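PDB 5I1V: CrmK from Actinoalloteichus sp. WH1-2216-6, which acts as an oxidase carrying covalently bound FAD and takes part in the recycling of shunt products during caerulomycin biosynthesis. Local coordinates for residues S39-V43 with V196-Y200; G122-G126 with L326-D330; G146-D150 with T392-R396; H362-Y368 with W420-I424. One frame throughout, in Å; residues are numbered along the deposited sequence.

How the contacts relate
Contacts 1, 2 and 3 open in that order along the FAD-binding part of the chain, and their segments alternate, so they interlock. Contacts 1 and 2 hold the two ends of the FAD, adenine and flavin, with centres about 25 Å apart. Contact 1 uses strand 196-202, whose neighbour in the five-stranded sheet, strand 152-160, follows directly on 146-150 of contact 3. Contacts 2 and 3 join this part to loops that precede strands 339-347 and 400-408 of the eight-stranded sheet. Contact 4 lies beyond, about 43 Å from contact 1 between centres, where two helices pack on that second sheet. The cofactor is fixed at both ends, with its flavin near the meeting of the two halves.

Contact 1 (S39-V43 with V196-Y200); sequences STAQV and VITRY. With FAD (flavin-adenine dinucleotide), chain E.
Arg199 NH2 donates to Thr40 OG1 at 3.0 Å, tying the first turn of helix 40-52 to strand 196-202. The hydroxyl stands at the guanidinium edge, 20° out of its plane. With CG lodged between the backbone N and the carbonyl carbon (chi1 61°) and a bend at chi3, the arginine chain can fold back to the helix start. Its other nitrogens serve acids: NE pairs with Glu156, NH1 with Glu97 and Glu99, while Glu156 is also hydrogen-bonded to the hydroxyls of Thr40 and Thr198. A leucine in place of Arg199 would probably leave these three glutamates without their shared positive mate and take from Thr40 OG1 its guanidinium donor.

Apolar contacts lie alongside. Val43 CG1 meets Val196 CG1 at 3.6 Å, and Val43 CG2 approaches the Thr198 methyl CG2 at 4.2 Å; beta-branched methyls, close to the backbone, suit this short gap.

Ser39 N-caps the helix, its side-chain OG accepting from Gln42 N. On the strand, main-chain Ile197 N donates to FAD N1A at 2.9 Å, and FAD N6A to Ile197 O at 2.9 Å. Main-chain atoms thus recognise adenine by its Watson-Crick edge, while one arginine probably offsets part of the charge of several nearby acids.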
# COMPACT_ATOMS: atom_id res chain seq x y z
N SER A 39 6.92 6.43 -23.07
CA SER A 39 7.14 5.41 -24.08
C SER A 39 8.64 5.20 -24.22
O SER A 39 9.44 6.06 -23.82
CB SER A 39 6.61 5.92 -25.42
OG SER A 39 7.36 7.06 -25.83
N THR A 40 9.00 4.06 -24.77
CA THR A 40 10.38 3.77 -25.12
C THR A 40 11.03 4.90 -25.94
O THR A 40 12.16 5.24 -25.67
CB THR A 40 10.47 2.46 -25.88
OG1 THR A 40 9.95 1.43 -25.04
CG2 THR A 40 11.91 2.17 -26.22
N ALA A 41 10.33 5.46 -26.93
CA ALA A 41 10.88 6.54 -27.78
C ALA A 41 11.25 7.80 -26.94
O ALA A 41 12.23 8.50 -27.19
CB ALA A 41 9.89 6.93 -28.86
N GLN A 42 10.46 8.07 -25.91
CA GLN A 42 10.74 9.21 -25.05
C GLN A 42 11.95 8.93 -24.09
O GLN A 42 12.68 9.84 -23.67
CB GLN A 42 9.46 9.58 -24.33
CG GLN A 42 8.47 10.28 -25.21
CD GLN A 42 7.16 10.56 -24.50
OE1 GLN A 42 7.00 10.24 -23.32
NE2 GLN A 42 6.22 11.15 -25.21
N VAL A 43 12.15 7.67 -23.74
CA VAL A 43 13.31 7.26 -22.96
C VAL A 43 14.58 7.45 -23.83
O VAL A 43 15.58 8.08 -23.40
CB VAL A 43 13.17 5.84 -22.45
CG1 VAL A 43 14.46 5.39 -21.78
CG2 VAL A 43 11.97 5.72 -21.52
N VAL A 196 18.88 1.62 -20.08
CA VAL A 196 17.59 1.84 -19.44
C VAL A 196 16.65 0.71 -19.81
O VAL A 196 16.24 0.56 -20.98
CB VAL A 196 16.97 3.13 -19.82
CG1 VAL A 196 15.63 3.34 -19.09
CG2 VAL A 196 17.91 4.25 -19.51
N ILE A 197 16.27 -0.08 -18.82
CA ILE A 197 15.31 -1.14 -19.06
C ILE A 197 13.93 -0.50 -19.21
O ILE A 197 13.49 0.16 -18.29
CB ILE A 197 15.28 -2.15 -17.88
CG1 ILE A 197 16.64 -2.79 -17.72
CG2 ILE A 197 14.24 -3.25 -18.07
CD1 ILE A 197 16.88 -3.19 -16.28
N THR A 198 13.25 -0.69 -20.34
CA THR A 198 11.92 -0.15 -20.48
C THR A 198 10.82 -1.18 -20.13
O THR A 198 9.71 -0.82 -19.62
CB THR A 198 11.74 0.42 -21.89
OG1 THR A 198 12.13 -0.55 -22.83
CG2 THR A 198 12.63 1.63 -22.06
N ARG A 199 11.06 -2.46 -20.41
CA ARG A 199 10.06 -3.48 -20.12
C ARG A 199 10.71 -4.85 -20.10
O ARG A 199 11.76 -5.04 -20.66
CB ARG A 199 8.87 -3.47 -21.12
CG ARG A 199 9.26 -3.74 -22.54
CD ARG A 199 8.28 -3.17 -23.59
NE ARG A 199 8.37 -1.73 -23.67
CZ ARG A 199 7.38 -0.88 -23.41
NH1 ARG A 199 6.17 -1.33 -23.15
NH2 ARG A 199 7.60 0.42 -23.45
N TYR A 200 10.05 -5.79 -19.46
CA TYR A 200 10.52 -7.16 -19.29
C TYR A 200 9.38 -8.01 -19.81
O TYR A 200 8.20 -7.60 -19.76
CB TYR A 200 10.66 -7.54 -17.80
CG TYR A 200 11.68 -6.84 -16.96
CD1 TYR A 200 12.98 -7.29 -16.94
CD2 TYR A 200 11.33 -5.79 -16.11
CE1 TYR A 200 13.95 -6.73 -16.11
CE2 TYR A 200 12.29 -5.19 -15.27
CZ TYR A 200 13.60 -5.68 -15.27
OH TYR A 200 14.60 -5.17 -14.45
PA FAD E . 15.28 2.25 -7.75
O1A FAD E . 15.78 2.98 -6.53
O2A FAD E . 14.37 3.04 -8.65
O5B FAD E . 16.49 1.68 -8.57
C5B FAD E . 17.39 0.72 -8.03
C4B FAD E . 18.66 0.70 -8.90
O4B FAD E . 18.28 0.15 -10.18
C3B FAD E . 19.31 2.02 -9.23
O3B FAD E . 20.68 1.79 -9.51
C2B FAD E . 18.63 2.44 -10.50
O2B FAD E . 19.23 3.49 -11.26
C1B FAD E . 18.46 1.09 -11.21
N9A FAD E . 17.24 1.05 -12.05
C8A FAD E . 15.95 1.34 -11.71
N7A FAD E . 15.14 1.29 -12.82
C5A FAD E . 15.94 0.96 -13.82
C6A FAD E . 15.69 0.72 -15.22
N6A FAD E . 14.45 0.82 -15.63
N1A FAD E . 16.75 0.42 -15.98
C2A FAD E . 18.01 0.36 -15.50
N3A FAD E . 18.31 0.51 -14.18
C4A FAD E . 17.29 0.87 -13.36
N1 FAD E . 14.35 -7.44 -3.14
C2 FAD E . 14.05 -8.76 -3.22
O2 FAD E . 14.66 -9.49 -4.01
N3 FAD E . 13.09 -9.34 -2.46
C4 FAD E . 12.38 -8.70 -1.54
O4 FAD E . 11.48 -9.29 -0.90
C4X FAD E . 12.62 -7.28 -1.39
N5 FAD E . 11.93 -6.55 -0.46
C5X FAD E . 12.10 -5.22 -0.43
C6 FAD E . 11.29 -4.44 0.39
C7 FAD E . 11.42 -3.06 0.50
C7M FAD E . 10.48 -2.27 1.42
C8 FAD E . 12.48 -2.43 -0.32
C8M FAD E . 12.73 -0.95 -0.26
C9 FAD E . 13.32 -3.19 -1.14
C9A FAD E . 13.17 -4.57 -1.23
N10 FAD E . 13.97 -5.36 -2.06
C10 FAD E . 13.70 -6.70 -2.20
C1' FAD E . 15.18 -4.82 -2.69
C2' FAD E . 14.89 -4.35 -4.08
O2' FAD E . 14.87 -5.47 -4.94
C3' FAD E . 15.87 -3.32 -4.55
O3' FAD E . 15.84 -2.20 -3.63
C4' FAD E . 15.57 -2.89 -6.00
O4' FAD E . 16.81 -2.47 -6.58
C5' FAD E . 14.54 -1.78 -6.03
O5' FAD E . 14.25 -1.48 -7.40
P FAD E . 13.48 -0.12 -7.65
O1P FAD E . 12.31 -0.00 -6.76
O2P FAD E . 13.28 0.07 -9.12
O3P FAD E . 14.59 0.95 -7.14

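Contact 2 (G122-G126 with L326-D330); sequences GFCMG and LAIPD. With FAD (flavin-adenine dinucleotide), chain E.
Phe123 and Ile328 run side by side in the same direction, and the methyl CD1 of Ile328 lies at the edge of the phenyl ring, in its plane, 3.3 Å from Phe123 CE1. One face of that ring is turned to the flavin: FAD O4 sits over it, offset toward the rim. Phe123 adopts this pose with CG between its backbone N and carbonyl carbon (chi1 59°), which swings the ring back over the carbonyl that its own amide binds, Phe123 N donating to FAD O4 at 3.0 Å. Replacing Phe123 by an alanine would probably strip this cover from the flavin carbonyl and set the end of Ile328 free to turn.

Cys124 points SG at the flavin and is bonded to FAD C6 at 1.8 Å; the cysteine sulfur makes this thioether possible. Ile328 CD1 also reaches this sulfur, at 3.9 Å. Beyond it Met125 lays CG against Ala327 CB. Gly122 suits its place because a side chain there would collide with the flavin.

The backbones run nearly parallel and form a single bridge: Ile328 N donates to Phe123 O at 3.1 Å, and Met125 N to Ile328 O at 3.2 Å. Asp330 OD2 makes a salt bridge to Arg109 of the second subunit. With His64 as the other covalent link, the arrangement is characteristic of the bicovalent flavin site of berberine bridge enzyme-like oxidases.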
# COMPACT_ATOMS: atom_id res chain seq x y z
N GLY A 122 9.58 -10.30 -4.76
CA GLY A 122 9.68 -10.01 -3.33
C GLY A 122 8.38 -9.65 -2.65
O GLY A 122 7.32 -9.54 -3.28
N PHE A 123 8.51 -9.43 -1.34
CA PHE A 123 7.40 -9.11 -0.49
C PHE A 123 7.29 -7.61 -0.17
O PHE A 123 6.68 -7.27 0.84
CB PHE A 123 7.44 -9.97 0.81
CG PHE A 123 8.69 -9.82 1.66
CD1 PHE A 123 8.83 -8.76 2.56
CD2 PHE A 123 9.70 -10.78 1.62
CE1 PHE A 123 9.97 -8.65 3.36
CE2 PHE A 123 10.85 -10.66 2.41
CZ PHE A 123 10.97 -9.60 3.29
N CYS A 124 7.84 -6.71 -0.98
CA CYS A 124 7.59 -5.31 -0.67
C CYS A 124 6.82 -4.58 -1.78
O CYS A 124 7.18 -4.66 -2.95
CB CYS A 124 8.87 -4.59 -0.28
SG CYS A 124 9.82 -5.28 1.13
N MET A 125 5.78 -3.85 -1.38
CA MET A 125 4.71 -3.42 -2.27
C MET A 125 5.11 -2.43 -3.32
O MET A 125 4.67 -2.53 -4.47
CB MET A 125 3.57 -2.80 -1.45
CG MET A 125 2.75 -3.86 -0.73
SD MET A 125 1.96 -5.01 -1.89
CE MET A 125 0.86 -3.82 -2.70
N GLY A 126 5.98 -1.49 -2.92
CA GLY A 126 6.37 -0.40 -3.78
C GLY A 126 7.64 -0.61 -4.60
O GLY A 126 8.08 0.31 -5.27
N LEU A 326 1.93 -10.38 4.79
CA LEU A 326 3.36 -10.28 5.08
C LEU A 326 4.09 -9.14 4.34
O LEU A 326 5.20 -8.78 4.72
CB LEU A 326 4.01 -11.63 4.77
CG LEU A 326 5.51 -11.82 4.54
CD1 LEU A 326 5.83 -13.30 4.66
CD2 LEU A 326 5.97 -11.41 3.16
N ALA A 327 3.46 -8.56 3.32
CA ALA A 327 4.07 -7.50 2.54
C ALA A 327 4.32 -6.25 3.36
O ALA A 327 3.58 -5.98 4.31
CB ALA A 327 3.20 -7.12 1.37
N ILE A 328 5.33 -5.50 2.96
CA ILE A 328 5.64 -4.21 3.56
C ILE A 328 4.92 -3.08 2.81
O ILE A 328 5.04 -2.92 1.56
CB ILE A 328 7.18 -3.99 3.68
CG1 ILE A 328 7.71 -4.78 4.88
CG2 ILE A 328 7.52 -2.51 3.91
CD1 ILE A 328 8.16 -6.16 4.50
N PRO A 329 4.15 -2.30 3.55
CA PRO A 329 3.38 -1.21 2.96
C PRO A 329 4.25 -0.15 2.35
O PRO A 329 5.33 0.16 2.86
CB PRO A 329 2.63 -0.60 4.15
CG PRO A 329 2.80 -1.52 5.30
CD PRO A 329 3.91 -2.46 5.01
N ASP A 330 3.71 0.45 1.30
CA ASP A 330 4.32 1.57 0.59
C ASP A 330 3.85 2.93 1.15
O ASP A 330 4.27 3.97 0.66
CB ASP A 330 4.00 1.45 -0.91
CG ASP A 330 2.50 1.37 -1.20
OD1 ASP A 330 1.73 0.79 -0.38
OD2 ASP A 330 2.08 1.87 -2.27
PA FAD E . 15.28 2.25 -7.75
O1A FAD E . 15.78 2.98 -6.53
O2A FAD E . 14.37 3.04 -8.65
O5B FAD E . 16.49 1.68 -8.57
C5B FAD E . 17.39 0.72 -8.03
C4B FAD E . 18.66 0.70 -8.90
O4B FAD E . 18.28 0.15 -10.18
C3B FAD E . 19.31 2.02 -9.23
O3B FAD E . 20.68 1.79 -9.51
C2B FAD E . 18.63 2.44 -10.50
O2B FAD E . 19.23 3.49 -11.26
C1B FAD E . 18.46 1.09 -11.21
N9A FAD E . 17.24 1.05 -12.05
C8A FAD E . 15.95 1.34 -11.71
N7A FAD E . 15.14 1.29 -12.82
C5A FAD E . 15.94 0.96 -13.82
C6A FAD E . 15.69 0.72 -15.22
N6A FAD E . 14.45 0.82 -15.63
N1A FAD E . 16.75 0.42 -15.98
C2A FAD E . 18.01 0.36 -15.50
N3A FAD E . 18.31 0.51 -14.18
C4A FAD E . 17.29 0.87 -13.36
N1 FAD E . 14.35 -7.44 -3.14
C2 FAD E . 14.05 -8.76 -3.22
O2 FAD E . 14.66 -9.49 -4.01
N3 FAD E . 13.09 -9.34 -2.46
C4 FAD E . 12.38 -8.70 -1.54
O4 FAD E . 11.48 -9.29 -0.90
C4X FAD E . 12.62 -7.28 -1.39
N5 FAD E . 11.93 -6.55 -0.46
C5X FAD E . 12.10 -5.22 -0.43
C6 FAD E . 11.29 -4.44 0.39
C7 FAD E . 11.42 -3.06 0.50
C7M FAD E . 10.48 -2.27 1.42
C8 FAD E . 12.48 -2.43 -0.32
C8M FAD E . 12.73 -0.95 -0.26
C9 FAD E . 13.32 -3.19 -1.14
C9A FAD E . 13.17 -4.57 -1.23
N10 FAD E . 13.97 -5.36 -2.06
C10 FAD E . 13.70 -6.70 -2.20
C1' FAD E . 15.18 -4.82 -2.69
C2' FAD E . 14.89 -4.35 -4.08
O2' FAD E . 14.87 -5.47 -4.94
C3' FAD E . 15.87 -3.32 -4.55
O3' FAD E . 15.84 -2.20 -3.63
C4' FAD E . 15.57 -2.89 -6.00
O4' FAD E . 16.81 -2.47 -6.58
C5' FAD E . 14.54 -1.78 -6.03
O5' FAD E . 14.25 -1.48 -7.40
P FAD E . 13.48 -0.12 -7.65
O1P FAD E . 12.31 -0.00 -6.76
O2P FAD E . 13.28 0.07 -9.12
O3P FAD E . 14.59 0.95 -7.14
O HOH W 1 6.86 -1.34 -0.21

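Contact 3 (G146-D150 with T392-R396); sequences GLTVD and TAVPR
Arg396 grips Asp150 end-on, one terminal nitrogen to each carboxylate oxygen. The bond from Arg396 NH1 to Asp150 OD2 (3.0 Å) is almost straight, lies in the guanidinium plane and uses the syn lone pair. Its companion, Arg396 NH2 to Asp150 OD1 at 2.8 Å, is also on the syn side but more bent (143°), in keeping with the 31° between the two planes. An arginine suits this place by its length: its chain is extended from CG to NE, carrying the charge across from its own loop.

Asp150 has CG beside its own backbone N (chi1 -60°), folding the carboxylate back over the turn. There OD2 takes a second bond, from Leu147 N at 2.9 Å, which arrives from above the carboxylate plane. Doubly held, the acid can hardly rotate; being short, aspartate lets OD2 reach back into its own turn while both oxygens still face Arg396. The guanidinium is steadied too: Arg396 NH2 donates to Thr392 OG1 at 2.8 Å, and NH1 to the carbonyl of Val384.

Apolar groups flank this pair. Leu147 brings CD1 over one face of the guanidinium, 3.7 Å from Arg396 NH1, and also rests it against Val394 CG1. Val149 CG2, set between the backbone N and carbonyl carbon, packs on Val394 CG2 at 3.8 Å.

Leu147 also touches Tyr138, an FAD-binding residue. The whole is a bidentate salt bridge flanked by buried apolar side chains, joining the loop before strand 152-160 of the FAD-binding domain to the loop before strand 400-408 of the eight-stranded sheet.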
# COMPACT_ATOMS: atom_id res chain seq x y z
N GLY A 146 11.65 -20.70 -7.63
CA GLY A 146 12.88 -20.09 -8.03
C GLY A 146 12.92 -18.57 -7.90
O GLY A 146 12.22 -17.98 -7.07
N LEU A 147 13.74 -17.95 -8.74
CA LEU A 147 13.92 -16.50 -8.75
C LEU A 147 13.13 -15.88 -9.87
O LEU A 147 12.79 -16.55 -10.86
CB LEU A 147 15.38 -16.15 -8.93
CG LEU A 147 16.29 -16.76 -7.88
CD1 LEU A 147 17.73 -16.39 -8.14
CD2 LEU A 147 15.93 -16.32 -6.48
N THR A 148 12.88 -14.58 -9.76
CA THR A 148 12.24 -13.86 -10.83
C THR A 148 12.97 -14.07 -12.16
O THR A 148 12.35 -14.25 -13.20
CB THR A 148 12.19 -12.36 -10.57
OG1 THR A 148 13.52 -11.87 -10.31
CG2 THR A 148 11.42 -12.05 -9.39
N VAL A 149 14.28 -14.05 -12.12
CA VAL A 149 15.05 -14.17 -13.35
C VAL A 149 14.96 -15.57 -13.99
O VAL A 149 15.23 -15.72 -15.19
CB VAL A 149 16.50 -13.74 -13.18
CG1 VAL A 149 16.58 -12.28 -12.74
CG2 VAL A 149 17.27 -14.67 -12.26
N ASP A 150 14.49 -16.56 -13.26
CA ASP A 150 14.14 -17.85 -13.88
C ASP A 150 12.94 -17.84 -14.85
O ASP A 150 12.69 -18.83 -15.52
CB ASP A 150 13.99 -18.93 -12.80
CG ASP A 150 15.28 -19.12 -11.99
OD1 ASP A 150 16.33 -19.02 -12.65
OD2 ASP A 150 15.28 -19.34 -10.72
N THR A 392 22.23 -18.14 -15.65
CA THR A 392 21.89 -16.76 -15.22
C THR A 392 23.07 -16.11 -14.49
O THR A 392 24.02 -16.78 -14.12
CB THR A 392 20.60 -16.73 -14.32
OG1 THR A 392 20.70 -17.71 -13.30
CG2 THR A 392 19.39 -17.07 -15.17
N ALA A 393 23.02 -14.79 -14.31
CA ALA A 393 24.11 -14.07 -13.74
C ALA A 393 24.08 -14.10 -12.19
O ALA A 393 25.11 -13.90 -11.55
CB ALA A 393 24.11 -12.64 -14.25
N VAL A 394 22.93 -14.36 -11.60
CA VAL A 394 22.80 -14.34 -10.14
C VAL A 394 23.65 -15.41 -9.46
O VAL A 394 23.59 -16.59 -9.86
CB VAL A 394 21.35 -14.58 -9.66
CG1 VAL A 394 21.25 -14.38 -8.15
CG2 VAL A 394 20.38 -13.64 -10.32
N PRO A 395 24.41 -15.04 -8.40
CA PRO A 395 25.04 -16.08 -7.59
C PRO A 395 24.02 -17.04 -7.03
O PRO A 395 22.91 -16.66 -6.68
CB PRO A 395 25.65 -15.28 -6.42
CG PRO A 395 25.99 -13.98 -7.03
CD PRO A 395 24.80 -13.70 -7.91
N ARG A 396 24.36 -18.31 -7.00
CA ARG A 396 23.48 -19.25 -6.36
C ARG A 396 24.28 -20.07 -5.37
O ARG A 396 25.49 -20.06 -5.41
CB ARG A 396 22.78 -20.07 -7.43
CG ARG A 396 21.63 -19.24 -8.04
CD ARG A 396 20.94 -19.98 -9.12
NE ARG A 396 20.38 -19.11 -10.14
CZ ARG A 396 19.08 -19.01 -10.45
NH1 ARG A 396 18.16 -19.71 -9.82
NH2 ARG A 396 18.72 -18.24 -11.45

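Contact 4 (H362-Y368 with W420-I424); sequences HLSRADY and WIREI
In a helix-helix packing against the large antiparallel sheet, Trp420 of helix 414-428 fits against the C-terminal end of helix 353-364 and the type I beta turn, Arg365 to Tyr368, that follows it. Its indole NE1 donates to His362 O at 2.9 Å; the carbonyl oxygen lies in the indole plane, although NE1 stands well above the carbonyl plane. Tyr368 covers one face in an offset stack, its ring centroid 3.9 Å from that of the five-membered indole ring and the planes only 5° apart. Both aromatic side chains have CG anti to the backbone N (Trp420 chi1 -178°), which lets the flat groups overlap. Leu363 CD2 meets the indole edge at Trp420 CZ2, 3.9 Å away.

These helices and the turn lie on one side of the eight-stranded sheet, where Tyr368 and Trp420 both rest on Val406 of strand 400-408. Wide, flat residues suit such a layer, since each can touch helix, turn and sheet at once. Tyr368 OH is satisfied by His417.

One turn farther along helix 414-428, the backbone of Ile424 lies under a face of the His362 ring, its CA 3.9 Å from the ring centroid in a CH-pi contact. Water 2 ties His362 ND1 (2.7 Å) to Trp420 O, while NE2 bonds to Asp427. Arg365, poorly ordered, turns its guanidinium face to Trp420 CD1. It makes a salt bridge to Asp367 OD1 through NE, 3.1 Å, and a long, weak one from NH1 to Glu423 OE1, 3.4 Å.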
# COMPACT_ATOMS: atom_id res chain seq x y z
N HIS A 362 24.81 -6.83 20.73
CA HIS A 362 24.31 -5.63 20.05
C HIS A 362 22.78 -5.55 20.07
O HIS A 362 22.21 -4.47 20.18
CB HIS A 362 24.84 -5.60 18.62
CG HIS A 362 26.32 -5.44 18.55
ND1 HIS A 362 26.95 -4.22 18.73
CD2 HIS A 362 27.31 -6.34 18.36
CE1 HIS A 362 28.26 -4.39 18.64
NE2 HIS A 362 28.51 -5.66 18.41
N LEU A 363 22.09 -6.69 19.95
CA LEU A 363 20.61 -6.70 20.04
C LEU A 363 20.03 -6.43 21.44
O LEU A 363 18.92 -5.93 21.53
CB LEU A 363 20.04 -8.02 19.52
CG LEU A 363 20.29 -8.31 18.03
CD1 LEU A 363 20.01 -9.78 17.74
CD2 LEU A 363 19.44 -7.40 17.14
N SER A 364 20.75 -6.75 22.52
CA SER A 364 20.27 -6.31 23.86
C SER A 364 20.88 -5.01 24.41
O SER A 364 20.40 -4.50 25.42
CB SER A 364 20.45 -7.41 24.91
OG SER A 364 21.79 -7.80 24.95
N ARG A 365 21.94 -4.50 23.77
CA ARG A 365 22.62 -3.27 24.21
C ARG A 365 21.57 -2.26 24.68
O ARG A 365 20.75 -1.79 23.89
CB ARG A 365 23.45 -2.68 23.03
CG ARG A 365 24.86 -2.24 23.39
CD ARG A 365 25.74 -2.01 22.15
NE ARG A 365 25.39 -0.79 21.42
CZ ARG A 365 25.96 -0.40 20.26
NH1 ARG A 365 26.91 -1.12 19.69
NH2 ARG A 365 25.57 0.73 19.67
N ALA A 366 21.56 -1.92 25.97
CA ALA A 366 20.57 -0.94 26.47
C ALA A 366 20.93 0.52 26.21
O ALA A 366 20.09 1.39 26.34
CB ALA A 366 20.31 -1.18 27.95
N ASP A 367 22.16 0.81 25.83
CA ASP A 367 22.53 2.19 25.48
C ASP A 367 22.06 2.60 24.06
O ASP A 367 22.42 3.65 23.54
CB ASP A 367 24.06 2.39 25.63
CG ASP A 367 24.88 1.56 24.62
OD1 ASP A 367 24.29 0.90 23.74
OD2 ASP A 367 26.14 1.56 24.70
N TYR A 368 21.26 1.76 23.42
CA TYR A 368 20.76 2.03 22.07
C TYR A 368 19.25 1.92 22.12
O TYR A 368 18.71 1.15 22.90
CB TYR A 368 21.36 1.03 21.09
CG TYR A 368 20.89 1.20 19.65
CD1 TYR A 368 21.30 2.29 18.89
CD2 TYR A 368 20.07 0.25 19.05
CE1 TYR A 368 20.88 2.45 17.57
CE2 TYR A 368 19.64 0.40 17.74
CZ TYR A 368 20.05 1.49 16.99
OH TYR A 368 19.64 1.67 15.66
N TRP A 420 25.40 1.62 14.96
CA TRP A 420 24.86 0.35 15.50
C TRP A 420 24.87 -0.80 14.46
O TRP A 420 25.35 -1.91 14.74
CB TRP A 420 23.45 0.54 16.04
CG TRP A 420 22.90 -0.74 16.64
CD1 TRP A 420 23.08 -1.19 17.92
CD2 TRP A 420 22.15 -1.76 15.96
NE1 TRP A 420 22.48 -2.43 18.08
CE2 TRP A 420 21.90 -2.79 16.89
CE3 TRP A 420 21.65 -1.89 14.65
CZ2 TRP A 420 21.18 -3.93 16.55
CZ3 TRP A 420 20.95 -3.05 14.31
CH2 TRP A 420 20.71 -4.04 15.27
N ILE A 421 24.39 -0.51 13.24
CA ILE A 421 24.30 -1.54 12.21
C ILE A 421 25.69 -1.91 11.69
O ILE A 421 25.95 -3.06 11.38
CB ILE A 421 23.33 -1.14 11.07
CG1 ILE A 421 23.05 -2.35 10.20
CG2 ILE A 421 23.83 0.06 10.24
CD1 ILE A 421 21.88 -2.15 9.22
N ARG A 422 26.61 -0.95 11.62
CA ARG A 422 27.95 -1.25 11.17
C ARG A 422 28.70 -2.16 12.12
O ARG A 422 29.41 -3.08 11.70
CB ARG A 422 28.73 0.01 10.94
CG ARG A 422 28.37 0.67 9.62
CD ARG A 422 28.83 2.10 9.60
NE ARG A 422 28.57 2.67 8.30
CZ ARG A 422 28.64 3.97 8.05
NH1 ARG A 422 28.96 4.83 9.01
NH2 ARG A 422 28.39 4.38 6.82
N GLU A 423 28.52 -1.90 13.41
CA GLU A 423 29.23 -2.65 14.45
C GLU A 423 28.67 -4.06 14.62
O GLU A 423 29.44 -5.02 14.71
CB GLU A 423 29.23 -1.86 15.76
CG GLU A 423 30.19 -0.68 15.65
CD GLU A 423 30.44 0.09 16.95
OE1 GLU A 423 29.67 -0.10 17.94
OE2 GLU A 423 31.38 0.93 16.96
N ILE A 424 27.34 -4.20 14.62
CA ILE A 424 26.77 -5.55 14.72
C ILE A 424 27.22 -6.42 13.56
O ILE A 424 27.56 -7.59 13.76
CB ILE A 424 25.25 -5.60 14.88
CG1 ILE A 424 24.79 -7.06 15.10
CG2 ILE A 424 24.49 -4.99 13.69
CD1 ILE A 424 23.33 -7.18 15.52
O HOH W 2 26.14 -2.00 17.51